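Uncharacterized protein BF1531 (Bacteroides fragilis, PDB 3SLR) is of unknown function but, in this N-terminal part, pairs an FkbH-type domain with a magnesium-binding, HAD-like phosphatase domain that may hydrolyse ester bonds. Local coordinates at residues L364-L367 / Y368-N371; P204-S207 / S208-D212; N155-L158 / M159-S162; F184-S188 / S189-N193; K41-G44 / I45-Y49. All coordinates share one frame; numbering follows the deposited sequence.

Interaction 1 of 5, residues L364-L367 / Y368-N371; sequences LEYL and YTLN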
loop_
_atom_site.group_PDB
_atom_site.type_symbol
_atom_site.label_atom_id
_atom_site.label_comp_id
_atom_site.label_asym_id
_atom_site.label_seq_id
_atom_site.Cartn_x
_atom_site.Cartn_y
_atom_site.Cartn_z
ATOM N N LEU A 364 10.814 -9.199 -3.450
ATOM C CA LEU A 364 10.521 -8.003 -2.683
ATOM C C LEU A 364 9.744 -6.994 -3.523
ATOM O O LEU A 364 8.729 -6.450 -3.073
ATOM C CB LEU A 364 11.806 -7.406 -2.114
ATOM C CG LEU A 364 11.648 -6.452 -0.932
ATOM C CD1 LEU A 364 10.812 -7.096 0.178
ATOM C CD2 LEU A 364 13.022 -6.039 -0.406
ATOM N N GLU A 365 10.195 -6.752 -4.750
ATOM C CA GLU A 365 9.490 -5.809 -5.614
ATOM C C GLU A 365 8.051 -6.265 -5.847
ATOM O O GLU A 365 7.137 -5.443 -5.924
ATOM C CB GLU A 365 10.222 -5.623 -6.943
ATOM C CG GLU A 365 11.498 -4.765 -6.850
ATOM C CD GLU A 365 11.197 -3.273 -6.677
ATOM O OE1 GLU A 365 10.059 -2.834 -6.976
ATOM O OE2 GLU A 365 12.097 -2.538 -6.225
ATOM N N TYR A 366 7.847 -7.577 -5.943
ATOM C CA TYR A 366 6.493 -8.110 -6.054
ATOM C C TYR A 366 5.665 -7.832 -4.789
ATOM O O TYR A 366 4.536 -7.360 -4.873
ATOM C CB TYR A 366 6.502 -9.612 -6.365
ATOM C CG TYR A 366 5.147 -10.233 -6.163
ATOM C CD1 TYR A 366 4.112 -9.980 -7.050
ATOM C CD2 TYR A 366 4.895 -11.051 -5.061
ATOM C CE1 TYR A 366 2.842 -10.533 -6.860
ATOM C CE2 TYR A 366 3.640 -11.609 -4.870
ATOM C CZ TYR A 366 2.627 -11.348 -5.770
ATOM O OH TYR A 366 1.380 -11.907 -5.561
ATOM N N LEU A 367 6.238 -8.107 -3.621
ATOM C CA LEU A 367 5.542 -7.851 -2.366
ATOM C C LEU A 367 5.171 -6.373 -2.229
ATOM O O LEU A 367 4.120 -6.030 -1.681
ATOM C CB LEU A 367 6.365 -8.329 -1.173
ATOM C CG LEU A 367 6.571 -9.841 -1.099
ATOM C CD1 LEU A 367 7.575 -10.187 -0.004
ATOM C CD2 LEU A 367 5.231 -10.576 -0.868
ATOM N N TYR A 368 6.019 -5.498 -2.757
ATOM C CA TYR A 368 5.710 -4.074 -2.748
ATOM C C TYR A 368 4.391 -3.754 -3.451
ATOM O O TYR A 368 3.722 -2.797 -3.072
ATOM C CB TYR A 368 6.832 -3.255 -3.398
ATOM C CG TYR A 368 8.142 -3.164 -2.643
ATOM C CD1 TYR A 368 8.241 -3.478 -1.292
ATOM C CD2 TYR A 368 9.297 -2.714 -3.299
ATOM C CE1 TYR A 368 9.477 -3.384 -0.615
ATOM C CE2 TYR A 368 10.510 -2.611 -2.636
ATOM C CZ TYR A 368 10.594 -2.933 -1.294
ATOM O OH TYR A 368 11.819 -2.828 -0.647
ATOM N N THR A 369 4.028 -4.532 -4.478
ATOM C CA THR A 369 2.809 -4.270 -5.254
ATOM C C THR A 369 1.534 -4.620 -4.498
ATOM O O THR A 369 0.441 -4.216 -4.898
ATOM C CB THR A 369 2.771 -5.057 -6.603
ATOM O OG1 THR A 369 2.515 -6.440 -6.350
ATOM C CG2 THR A 369 4.092 -4.921 -7.391
ATOM N N LEU A 370 1.673 -5.373 -3.414
ATOM C CA LEU A 370 0.522 -5.855 -2.656
ATOM C C LEU A 370 0.155 -5.004 -1.427
ATOM O O LEU A 370 -0.957 -5.127 -0.893
ATOM C CB LEU A 370 0.778 -7.301 -2.216
ATOM C CG LEU A 370 1.137 -8.295 -3.325
ATOM C CD1 LEU A 370 1.380 -9.689 -2.736
ATOM C CD2 LEU A 370 0.061 -8.343 -4.385
ATOM N N ASN A 371 1.083 -4.166 -0.973
ATOM C CA ASN A 371 0.879 -3.334 0.221
ATOM C C ASN A 371 0.246 -4.128 1.363
ATOM O O ASN A 371 -0.841 -3.811 1.826
ATOM C CB ASN A 371 -0.002 -2.130 -0.114
ATOM C CG ASN A 371 0.026 -1.067 0.973
ATOM O OD1 ASN A 371 1.090 -0.702 1.468
ATOM N ND2 ASN A 371 -1.152 -0.573 1.353
#
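Tyr368 lays its ring back across the preceding turn of helix 363-368, against Leu364 and Glu365. Its CG is placed beside the backbone N (chi1 -70°), which aims the ring toward the start of the helix. There Leu364 O sits over one ring face, toward the rim, and Leu364 CD2 comes within 3.4 Å of Tyr368 OH. Glu365 approaches at the ring edge instead, OE1 being 3.8 Å from Tyr368 CD2, with the carboxylate turned 82° against the ring; that same OE1 makes a salt bridge to Lys179.

A second aromatic-aliphatic pair, Tyr366 with Leu370, lies two residues further on. Leu370 puts CG over a face of the Tyr366 ring, and its CD1 is 3.7 Å from Tyr366 CE2. Pro354 touches both residues. Leu364 and Leu367 both rest on Phe261 and Trp264 of helix 255-270, packing the turn against the phosphatase-like domain.

The backbone changes its bonding as the helix runs out. Tyr368 N still reaches four residues back, to Leu364 O at 2.9 Å, whereas Leu370 N reaches three, to Leu367 O at 3.1 Å. Tyr366 O is gripped twice by one residue: Thr369 OG1 arrives in the carbonyl plane at 2.7 Å and Thr369 N from above it at 2.9 Å. The threonine hydroxyl thus helps satisfy a carbonyl near the helix end, just before Asn371 turns the chain with a positive phi.

Interaction 2 of 5, residues P204-S207 / S208-D212; sequences PIIS and SRTID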
loop_
_atom_site.group_PDB
_atom_site.type_symbol
_atom_site.label_atom_id
_atom_site.label_comp_id
_atom_site.label_asym_id
_atom_site.label_seq_id
_atom_site.Cartn_x
_atom_site.Cartn_y
_atom_site.Cartn_z
ATOM N N PRO A 204 -6.999 0.141 -10.696
ATOM C CA PRO A 204 -7.155 -0.842 -9.611
ATOM C C PRO A 204 -6.036 -0.776 -8.578
ATOM O O PRO A 204 -6.238 -1.195 -7.442
ATOM C CB PRO A 204 -7.082 -2.192 -10.329
ATOM C CG PRO A 204 -7.163 -1.909 -11.768
ATOM C CD PRO A 204 -6.778 -0.495 -12.004
ATOM N N ILE A 205 -4.855 -0.297 -8.970
ATOM C CA ILE A 205 -3.785 -0.109 -8.005
ATOM C C ILE A 205 -4.171 0.967 -7.000
ATOM O O ILE A 205 -4.030 0.782 -5.799
ATOM C CB ILE A 205 -2.453 0.281 -8.681
ATOM C CG1 ILE A 205 -1.943 -0.887 -9.533
ATOM C CG2 ILE A 205 -1.443 0.694 -7.628
ATOM C CD1 ILE A 205 -0.778 -0.527 -10.470
ATOM N N ILE A 206 -4.678 2.088 -7.492
ATOM C CA ILE A 206 -5.069 3.173 -6.608
ATOM C C ILE A 206 -6.299 2.816 -5.745
ATOM O O ILE A 206 -6.340 3.148 -4.561
ATOM C CB ILE A 206 -5.293 4.495 -7.383
ATOM C CG1 ILE A 206 -4.003 4.922 -8.093
ATOM C CG2 ILE A 206 -5.796 5.585 -6.445
ATOM C CD1 ILE A 206 -2.751 4.676 -7.281
ATOM N N SER A 207 -7.284 2.130 -6.313
ATOM C CA SER A 207 -8.443 1.751 -5.508
ATOM C C SER A 207 -8.026 0.801 -4.388
ATOM O O SER A 207 -8.501 0.913 -3.258
ATOM C CB SER A 207 -9.582 1.151 -6.357
ATOM O OG SER A 207 -9.161 0.034 -7.125
ATOM N N SER A 208 -7.133 -0.130 -4.697
ATOM C CA SER A 208 -6.716 -1.102 -3.696
ATOM C C SER A 208 -5.991 -0.388 -2.555
ATOM O O SER A 208 -6.255 -0.640 -1.388
ATOM C CB SER A 208 -5.846 -2.192 -4.328
ATOM O OG SER A 208 -5.503 -3.175 -3.368
ATOM N N ARG A 209 -5.085 0.515 -2.901
ATOM C CA ARG A 209 -4.333 1.278 -1.904
ATOM C C ARG A 209 -5.210 2.240 -1.105
ATOM O O ARG A 209 -4.876 2.601 0.029
ATOM C CB ARG A 209 -3.190 2.047 -2.578
ATOM C CG ARG A 209 -2.067 1.145 -3.111
ATOM C CD ARG A 209 -1.256 0.524 -1.982
ATOM N NE ARG A 209 -0.643 1.559 -1.152
ATOM C CZ ARG A 209 0.646 1.888 -1.171
ATOM N NH1 ARG A 209 1.503 1.242 -1.966
ATOM N NH2 ARG A 209 1.085 2.861 -0.378
ATOM N N THR A 210 -6.323 2.670 -1.698
ATOM C CA THR A 210 -7.262 3.544 -0.998
ATOM C C THR A 210 -8.069 2.722 -0.001
ATOM O O THR A 210 -8.226 3.105 1.156
ATOM C CB THR A 210 -8.195 4.250 -1.988
ATOM O OG1 THR A 210 -7.393 4.984 -2.917
ATOM C CG2 THR A 210 -9.142 5.205 -1.280
ATOM N N ILE A 211 -8.560 1.583 -0.457
ATOM C CA ILE A 211 -9.340 0.720 0.424
ATOM C C ILE A 211 -8.465 0.126 1.536
ATOM O O ILE A 211 -8.955 -0.095 2.642
ATOM C CB ILE A 211 -10.114 -0.374 -0.347
ATOM C CG1 ILE A 211 -11.187 0.249 -1.261
ATOM C CG2 ILE A 211 -10.758 -1.378 0.633
ATOM C CD1 ILE A 211 -12.227 1.148 -0.545
ATOM N N ASP A 212 -7.172 -0.103 1.266
ATOM C CA ASP A 212 -6.279 -0.619 2.306
ATOM C C ASP A 212 -6.341 0.309 3.516
ATOM O O ASP A 212 -6.310 -0.143 4.664
ATOM C CB ASP A 212 -4.805 -0.678 1.848
ATOM C CG ASP A 212 -4.534 -1.737 0.783
ATOM O OD1 ASP A 212 -5.314 -2.705 0.645
ATOM O OD2 ASP A 212 -3.506 -1.592 0.076
#
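The carbonyl of Ile206 is the flat group here, and Thr210 grips its oxygen from both faces. Thr210 N arrives from one face, tilted 24° from the carbonyl plane, at 2.9 Å from Ile206 O. Thr210 OG1 comes in from the opposite face, 37° out of the plane, and is closer, 2.7 Å from Ile206 O. With chi1 at -57° the threonine hydroxyl stands beside its own backbone N, which directs it back four residues to this carbonyl, a familiar way for a helix to take up a buried polar side chain. The hydroxyl is also hydrogen-bonded with Tyr126 OH.

All this happens inside helix 203-217 of the FkbH-type domain, mostly buried along this part and packed against helices 34-46 and 173-180. Its regular bonds continue here: Arg209 N to Ile205 O at 3.1 Å, and Ile211 N to Ser207 O at 2.9 Å. The gamma carbons of the later turn rest on the same carbonyls, Arg209 CG lying 3.3 Å from Ile205 O and Ile211 CG1 3.4 Å from Ser207 O. Ile211 then carries on to Ile40 and Glu43 of helix 34-46. On the earlier turn, Ile205 and Ile206 pack against helix 173-180, while Ser207 OG meets Glu43 OE1.

Interaction 3 of 5, residues N155-L158 / M159-S162; sequences NYEL and MNIS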
loop_
_atom_site.group_PDB
_atom_site.type_symbol
_atom_site.label_atom_id
_atom_site.label_comp_id
_atom_site.label_asym_id
_atom_site.label_seq_id
_atom_site.Cartn_x
_atom_site.Cartn_y
_atom_site.Cartn_z
ATOM N N ASN A 155 5.158 17.963 -0.643
ATOM C CA ASN A 155 5.024 16.570 -0.206
ATOM C C ASN A 155 5.597 16.359 1.185
ATOM O O ASN A 155 5.067 15.570 1.982
ATOM C CB ASN A 155 5.671 15.606 -1.204
ATOM C CG ASN A 155 4.760 15.285 -2.358
ATOM O OD1 ASN A 155 3.561 15.096 -2.169
ATOM N ND2 ASN A 155 5.311 15.248 -3.570
ATOM N N TYR A 156 6.679 17.069 1.481
ATOM C CA TYR A 156 7.288 17.001 2.807
ATOM C C TYR A 156 6.340 17.547 3.870
ATOM O O TYR A 156 6.073 16.888 4.873
ATOM C CB TYR A 156 8.628 17.748 2.835
ATOM C CG TYR A 156 9.224 17.883 4.226
ATOM C CD1 TYR A 156 9.620 16.763 4.951
ATOM C CD2 TYR A 156 9.390 19.136 4.807
ATOM C CE1 TYR A 156 10.159 16.889 6.228
ATOM C CE2 TYR A 156 9.924 19.275 6.072
ATOM C CZ TYR A 156 10.306 18.150 6.777
ATOM O OH TYR A 156 10.833 18.309 8.031
ATOM N N GLU A 157 5.814 18.745 3.643
ATOM C CA GLU A 157 4.915 19.356 4.623
ATOM C C GLU A 157 3.591 18.606 4.765
ATOM O O GLU A 157 2.998 18.596 5.836
ATOM C CB GLU A 157 4.663 20.830 4.290
ATOM C CG GLU A 157 5.911 21.702 4.389
ATOM C CD GLU A 157 6.544 21.709 5.779
ATOM O OE1 GLU A 157 5.916 21.224 6.751
ATOM O OE2 GLU A 157 7.683 22.207 5.898
ATOM N N LEU A 158 3.124 17.975 3.687
ATOM C CA LEU A 158 1.936 17.137 3.777
ATOM C C LEU A 158 2.148 16.027 4.786
ATOM O O LEU A 158 1.238 15.670 5.531
ATOM C CB LEU A 158 1.584 16.525 2.420
ATOM C CG LEU A 158 0.765 17.368 1.454
ATOM C CD1 LEU A 158 0.686 16.635 0.118
ATOM C CD2 LEU A 158 -0.631 17.633 2.030
HETATM N N MSE A 159 3.348 15.463 4.814
HETATM C CA MSE A 159 3.603 14.412 5.794
HETATM C C MSE A 159 3.550 14.957 7.222
HETATM O O MSE A 159 3.031 14.300 8.136
HETATM C CB MSE A 159 4.928 13.716 5.498
HETATM C CG MSE A 159 4.898 13.022 4.157
HETATM SE SE MSE A 159 6.413 11.796 3.931
HETATM C CE MSE A 159 6.078 11.301 2.052
ATOM N N ASN A 160 4.074 16.163 7.411
ATOM C CA ASN A 160 3.985 16.824 8.705
ATOM C C ASN A 160 2.536 17.115 9.097
ATOM O O ASN A 160 2.165 16.967 10.260
ATOM C CB ASN A 160 4.851 18.085 8.740
ATOM C CG ASN A 160 6.337 17.770 8.614
ATOM O OD1 ASN A 160 6.783 16.689 9.001
ATOM N ND2 ASN A 160 7.106 18.711 8.062
ATOM N N ILE A 161 1.703 17.495 8.129
ATOM C CA ILE A 161 0.279 17.655 8.417
ATOM C C ILE A 161 -0.334 16.337 8.902
ATOM O O ILE A 161 -1.107 16.326 9.864
ATOM C CB ILE A 161 -0.505 18.211 7.210
ATOM C CG1 ILE A 161 -0.108 19.663 6.946
ATOM C CG2 ILE A 161 -2.020 18.126 7.451
ATOM C CD1 ILE A 161 -0.726 20.222 5.683
ATOM N N SER A 162 0.028 15.221 8.271
ATOM C CA SER A 162 -0.519 13.929 8.703
ATOM C C SER A 162 -0.104 13.573 10.123
ATOM O O SER A 162 -0.811 12.838 10.813
ATOM C CB SER A 162 -0.163 12.792 7.731
ATOM O OG SER A 162 1.192 12.390 7.869
#
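Leu158 and Ile161 mark the packed side of helix 147-164, the helix that joins parallel strands 122-126 and 168-171 in the FkbH-type domain's alpha/beta fold. Both are buried, yet they hardly touch each other, Leu158 CD2 being 4.5 Å from Ile161 CD1; Leu158 packs instead on Tyr128, and Ile161 on helix 104-118 and Phe168. The backbone is tight here, with Ile161 N bonded to Glu157 O at 2.9 Å and Ser162 N to Leu158 O at 3.0 Å. Ser162 OG adds a bond to Met159 O at 2.7 Å.

Along the more exposed flank the helix is looser. Its bonds there are weak, Asn160 N lying 3.3 Å from Tyr156 O. Met159, a selenomethionine with an extended chain, rests CG on Asn155 O and reaches Ile170 of strand 168-171. Polar side chains take over the packing. With CG trans to the backbone N (chi1 172°), the Tyr156 ring lies under the Asn160 amide, the two planes 79° apart, and ND2 sits above one face at 3.5 Å from Tyr156 CZ. The same nitrogen donates to Glu157 OE1 at 3.1 Å in a nearly straight bond, in the amide plane of Asn160 but from above the plane of the carboxylate.

Interaction 4 of 5, residues F184-S188 / S189-N193; sequences FMFDS and SVYVN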
loop_
_atom_site.group_PDB
_atom_site.type_symbol
_atom_site.label_atom_id
_atom_site.label_comp_id
_atom_site.label_asym_id
_atom_site.label_seq_id
_atom_site.Cartn_x
_atom_site.Cartn_y
_atom_site.Cartn_z
ATOM N N PHE A 184 3.529 4.621 -17.126
ATOM C CA PHE A 184 2.521 3.583 -16.946
ATOM C C PHE A 184 1.248 4.130 -16.276
ATOM O O PHE A 184 0.134 3.719 -16.603
ATOM C CB PHE A 184 3.112 2.439 -16.109
ATOM C CG PHE A 184 2.088 1.446 -15.612
ATOM C CD1 PHE A 184 1.813 0.294 -16.333
ATOM C CD2 PHE A 184 1.409 1.668 -14.427
ATOM C CE1 PHE A 184 0.879 -0.618 -15.881
ATOM C CE2 PHE A 184 0.466 0.761 -13.970
ATOM C CZ PHE A 184 0.205 -0.385 -14.696
HETATM N N MSE A 185 1.423 5.065 -15.343
HETATM C CA MSE A 185 0.312 5.546 -14.530
HETATM C C MSE A 185 -0.596 6.524 -15.271
HETATM O O MSE A 185 -1.764 6.680 -14.927
HETATM C CB MSE A 185 0.843 6.240 -13.267
HETATM C CG MSE A 185 1.712 5.371 -12.372
HETATM SE SE MSE A 185 0.752 3.998 -11.405
HETATM C CE MSE A 185 -0.465 5.104 -10.338
ATOM N N PHE A 186 -0.036 7.187 -16.273
ATOM C CA PHE A 186 -0.709 8.262 -17.003
ATOM C C PHE A 186 -0.858 7.874 -18.472
ATOM O O PHE A 186 0.082 7.377 -19.091
ATOM C CB PHE A 186 0.108 9.559 -16.844
ATOM C CG PHE A 186 -0.348 10.700 -17.715
ATOM C CD1 PHE A 186 -1.586 11.300 -17.517
ATOM C CD2 PHE A 186 0.481 11.196 -18.708
ATOM C CE1 PHE A 186 -2.001 12.359 -18.309
ATOM C CE2 PHE A 186 0.078 12.258 -19.498
ATOM C CZ PHE A 186 -1.165 12.834 -19.308
ATOM N N ASP A 187 -2.046 8.101 -19.026
ATOM C CA ASP A 187 -2.331 7.768 -20.416
ATOM C C ASP A 187 -2.724 9.074 -21.105
ATOM O O ASP A 187 -3.857 9.546 -20.981
ATOM C CB ASP A 187 -3.470 6.738 -20.461
ATOM C CG ASP A 187 -3.751 6.203 -21.863
ATOM O OD1 ASP A 187 -3.490 6.916 -22.855
ATOM O OD2 ASP A 187 -4.273 5.068 -21.963
ATOM N N SER A 188 -1.774 9.683 -21.802
ATOM C CA SER A 188 -2.008 10.987 -22.398
ATOM C C SER A 188 -3.238 11.025 -23.302
ATOM O O SER A 188 -4.045 11.946 -23.228
ATOM C CB SER A 188 -0.783 11.443 -23.188
ATOM O OG SER A 188 -1.049 12.697 -23.772
ATOM N N SER A 189 -3.377 10.022 -24.159
ATOM C CA SER A 189 -4.435 10.026 -25.158
ATOM C C SER A 189 -5.815 10.016 -24.499
ATOM O O SER A 189 -6.718 10.737 -24.911
ATOM C CB SER A 189 -4.279 8.816 -26.080
ATOM O OG SER A 189 -5.158 8.916 -27.183
ATOM N N VAL A 190 -5.970 9.185 -23.476
ATOM C CA VAL A 190 -7.208 9.135 -22.715
ATOM C C VAL A 190 -7.457 10.459 -21.988
ATOM O O VAL A 190 -8.566 10.998 -22.033
ATOM C CB VAL A 190 -7.185 7.978 -21.702
ATOM C CG1 VAL A 190 -8.316 8.126 -20.702
ATOM C CG2 VAL A 190 -7.269 6.644 -22.432
ATOM N N TYR A 191 -6.427 10.991 -21.332
ATOM C CA TYR A 191 -6.573 12.255 -20.606
ATOM C C TYR A 191 -7.008 13.396 -21.526
ATOM O O TYR A 191 -7.883 14.192 -21.185
ATOM C CB TYR A 191 -5.276 12.635 -19.880
ATOM C CG TYR A 191 -5.265 14.076 -19.432
ATOM C CD1 TYR A 191 -6.025 14.490 -18.346
ATOM C CD2 TYR A 191 -4.498 15.029 -20.104
ATOM C CE1 TYR A 191 -6.027 15.817 -17.934
ATOM C CE2 TYR A 191 -4.493 16.362 -19.704
ATOM C CZ TYR A 191 -5.252 16.748 -18.618
ATOM O OH TYR A 191 -5.242 18.063 -18.221
ATOM N N VAL A 192 -6.395 13.479 -22.696
ATOM C CA VAL A 192 -6.742 14.536 -23.633
ATOM C C VAL A 192 -8.238 14.498 -23.963
ATOM O O VAL A 192 -8.908 15.537 -24.021
ATOM C CB VAL A 192 -5.863 14.437 -24.900
ATOM C CG1 VAL A 192 -6.453 15.242 -26.039
ATOM C CG2 VAL A 192 -4.444 14.900 -24.579
ATOM N N ASN A 193 -8.775 13.295 -24.123
ATOM C CA ASN A 193 -10.151 13.149 -24.587
ATOM C C ASN A 193 -11.206 12.965 -23.494
ATOM O O ASN A 193 -12.408 13.035 -23.772
ATOM C CB ASN A 193 -10.228 11.997 -25.588
ATOM C CG ASN A 193 -9.418 12.271 -26.835
ATOM O OD1 ASN A 193 -8.562 11.475 -27.225
ATOM N ND2 ASN A 193 -9.671 13.417 -27.458
HETATM O O HOH W 1 -1.510 7.912 -24.964
#
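Phe186 reaches over the first turn of helix 188-194 and overlaps the base of Tyr191, Phe186 CE1 coming to 3.6 Å from Tyr191 CB. Asp187 is the N-cap residue of that helix, so Phe186 and Tyr191, standing just before the cap and four residues after it, form the hydrophobic staple that often accompanies a capped helix start. The two rings are neither stacked nor edge-to-face: their centroids are 5.8 Å apart and their planes make 54°. Phe186 gets there because its CG points away from the backbone N (chi1 171°), which throws the ring forward along the chain. His87 meets both rings and Ile197 also touches both, so the staple is part of a small surface cluster. Beyond it, Tyr191 OH is hydrogen-bonded to Lys88 NZ.

The direct capping bond is weak. Asp187 OD1 accepts from Val190 N in a contact that is straight at 172° but long, while the other oxygen, OD2, lies against the methyl Val190 CG2. A water makes up part of the difference: it accepts from Ser189 N at 2.9 Å and donates to Asp187 OD1, so the carboxylate holds one amide of the first turn directly and another through solvent. A negative charge at this end would probably also suit the helix dipole.

From here the ordinary helical bonds take over. Tyr191 N goes to Asp187 O at 3.0 Å. Next comes Val192 N to Ser188 O at 2.9 Å, with the methyl Val192 CG2 tucked against that same oxygen at 3.3 Å.

Interaction 5 of 5, residues K41-G44 / I45-Y49; sequences KGEG and ILRNY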
loop_
_atom_site.group_PDB
_atom_site.type_symbol
_atom_site.label_atom_id
_atom_site.label_comp_id
_atom_site.label_asym_id
_atom_site.label_seq_id
_atom_site.Cartn_x
_atom_site.Cartn_y
_atom_site.Cartn_z
ATOM N N LYS A 41 -15.504 1.954 -5.152
ATOM C CA LYS A 41 -16.724 1.334 -4.652
ATOM C C LYS A 41 -16.647 -0.192 -4.784
ATOM O O LYS A 41 -16.926 -0.923 -3.832
ATOM C CB LYS A 41 -17.941 1.905 -5.385
ATOM C CG LYS A 41 -19.271 1.339 -4.902
ATOM C CD LYS A 41 -20.432 2.125 -5.509
ATOM C CE LYS A 41 -21.767 1.624 -4.983
ATOM N NZ LYS A 41 -21.934 0.172 -5.259
ATOM N N GLY A 42 -16.245 -0.664 -5.959
ATOM C CA GLY A 42 -16.087 -2.089 -6.196
ATOM C C GLY A 42 -15.006 -2.733 -5.336
ATOM O O GLY A 42 -15.185 -3.838 -4.822
ATOM N N GLU A 43 -13.871 -2.051 -5.192
ATOM C CA GLU A 43 -12.796 -2.544 -4.334
ATOM C C GLU A 43 -13.297 -2.690 -2.893
ATOM O O GLU A 43 -13.021 -3.688 -2.227
ATOM C CB GLU A 43 -11.588 -1.600 -4.395
ATOM C CG GLU A 43 -10.375 -2.087 -3.618
ATOM C CD GLU A 43 -9.459 -2.980 -4.436
ATOM O OE1 GLU A 43 -9.158 -2.629 -5.599
ATOM O OE2 GLU A 43 -9.020 -4.024 -3.911
ATOM N N GLY A 44 -14.057 -1.702 -2.426
ATOM C CA GLY A 44 -14.578 -1.730 -1.073
ATOM C C GLY A 44 -15.511 -2.914 -0.858
ATOM O O GLY A 44 -15.458 -3.585 0.174
ATOM N N ILE A 45 -16.349 -3.185 -1.850
ATOM C CA ILE A 45 -17.286 -4.306 -1.767
ATOM C C ILE A 45 -16.531 -5.631 -1.677
ATOM O O ILE A 45 -16.877 -6.509 -0.887
ATOM C CB ILE A 45 -18.250 -4.307 -2.967
ATOM C CG1 ILE A 45 -19.189 -3.104 -2.880
ATOM C CG2 ILE A 45 -19.033 -5.608 -3.036
ATOM C CD1 ILE A 45 -20.068 -2.927 -4.082
ATOM N N LEU A 46 -15.482 -5.765 -2.477
ATOM C CA LEU A 46 -14.642 -6.951 -2.432
ATOM C C LEU A 46 -13.872 -7.055 -1.122
ATOM O O LEU A 46 -13.356 -8.122 -0.788
ATOM C CB LEU A 46 -13.689 -6.971 -3.626
ATOM C CG LEU A 46 -14.381 -7.192 -4.969
ATOM C CD1 LEU A 46 -13.387 -7.002 -6.100
ATOM C CD2 LEU A 46 -15.015 -8.574 -5.045
ATOM N N ARG A 47 -13.807 -5.953 -0.374
ATOM C CA ARG A 47 -13.173 -5.954 0.949
ATOM C C ARG A 47 -14.245 -6.007 2.050
ATOM O O ARG A 47 -13.974 -5.709 3.217
ATOM C CB ARG A 47 -12.294 -4.710 1.133
ATOM C CG ARG A 47 -11.021 -4.921 1.953
ATOM C CD ARG A 47 -9.970 -5.709 1.193
ATOM N NE ARG A 47 -9.425 -4.980 0.040
ATOM C CZ ARG A 47 -8.435 -4.096 0.099
ATOM N NH1 ARG A 47 -7.865 -3.801 1.263
ATOM N NH2 ARG A 47 -8.021 -3.488 -1.015
ATOM N N ASN A 48 -15.469 -6.346 1.653
ATOM C CA ASN A 48 -16.587 -6.556 2.583
ATOM C C ASN A 48 -17.186 -5.281 3.180
ATOM O O ASN A 48 -17.681 -5.281 4.311
ATOM C CB ASN A 48 -16.185 -7.536 3.691
ATOM C CG ASN A 48 -15.722 -8.877 3.138
ATOM O OD1 ASN A 48 -16.326 -9.421 2.211
ATOM N ND2 ASN A 48 -14.632 -9.406 3.696
ATOM N N TYR A 49 -17.160 -4.199 2.410
ATOM C CA TYR A 49 -17.828 -2.965 2.814
ATOM C C TYR A 49 -18.861 -2.555 1.781
ATOM O O TYR A 49 -18.595 -2.585 0.579
ATOM C CB TYR A 49 -16.821 -1.833 3.011
ATOM C CG TYR A 49 -15.778 -2.134 4.059
ATOM C CD1 TYR A 49 -16.111 -2.166 5.410
ATOM C CD2 TYR A 49 -14.459 -2.385 3.700
ATOM C CE1 TYR A 49 -15.169 -2.446 6.372
ATOM C CE2 TYR A 49 -13.502 -2.667 4.659
ATOM C CZ TYR A 49 -13.860 -2.690 5.994
ATOM O OH TYR A 49 -12.916 -2.972 6.950
HETATM O O HOH W 2 -10.837 -5.439 -2.475
#
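Glu43 leaves the helix with CG opposite its backbone N (chi1 -175°) and then bends at chi2 (88°), while Arg47 bends at chi2 and chi3; the two side chains end up side by side, pointing the same way. This pair sits where helix 34-46 finishes in a Schellman motif, within the beta-alpha-beta unit of strands 22-29 and 50-55. Arg47 NH2 makes a salt bridge to Glu43 OE2 at 3.1 Å. The carboxylate oxygen lies at the guanidinium edge, in its plane, but the two flat groups are turned 84° apart, and NH2 alone bonds directly to this carboxylate. A water backs it up, accepting from Arg47 NE at 2.9 Å and donating both to Glu43 OE2 and to Glu43 O. The remaining guanidinium nitrogen, NH1, is salt-bridged to Asp212 of helix 203-217, and Glu43 OE1 is hydrogen-bonded to the same helix.

In the Schellman turn, Asn48 is the residue with positive phi. Its N bonds to Ile45 O at 2.9 Å, and Tyr49 N bonds across to Gly44 O, also at 2.9 Å. Gly44 O takes a second donor, Arg47 N, from the opposite face of its carbonyl plane. Upstream, Ile45 crosses the Lys41 side chain at a slant, with Ile45 CD1 3.8 Å from Lys41 NZ.

In the fold
Each contact is local, closing only a turn or a helix end, and all five follow one another along the chain without nesting or crossing. Interaction 5 comes first, at the end of helix 34-46; interaction 3 lies on helix 147-164; interaction 4 starts helix 188-194; interaction 2 is on helix 203-217; interaction 1 ends helix 363-368. Interaction 2 is the meeting point. It is joined to interaction 5 by polar bonds between helix 203-217 and the end of helix 34-46, packs on interaction 4 through Ile206 and Met185, and probably hydrogen-bonds to interaction 1 through Asp212 and Asn371, bringing the C-terminal segment onto the FkbH-type domain. Interaction 3 touches none of the others.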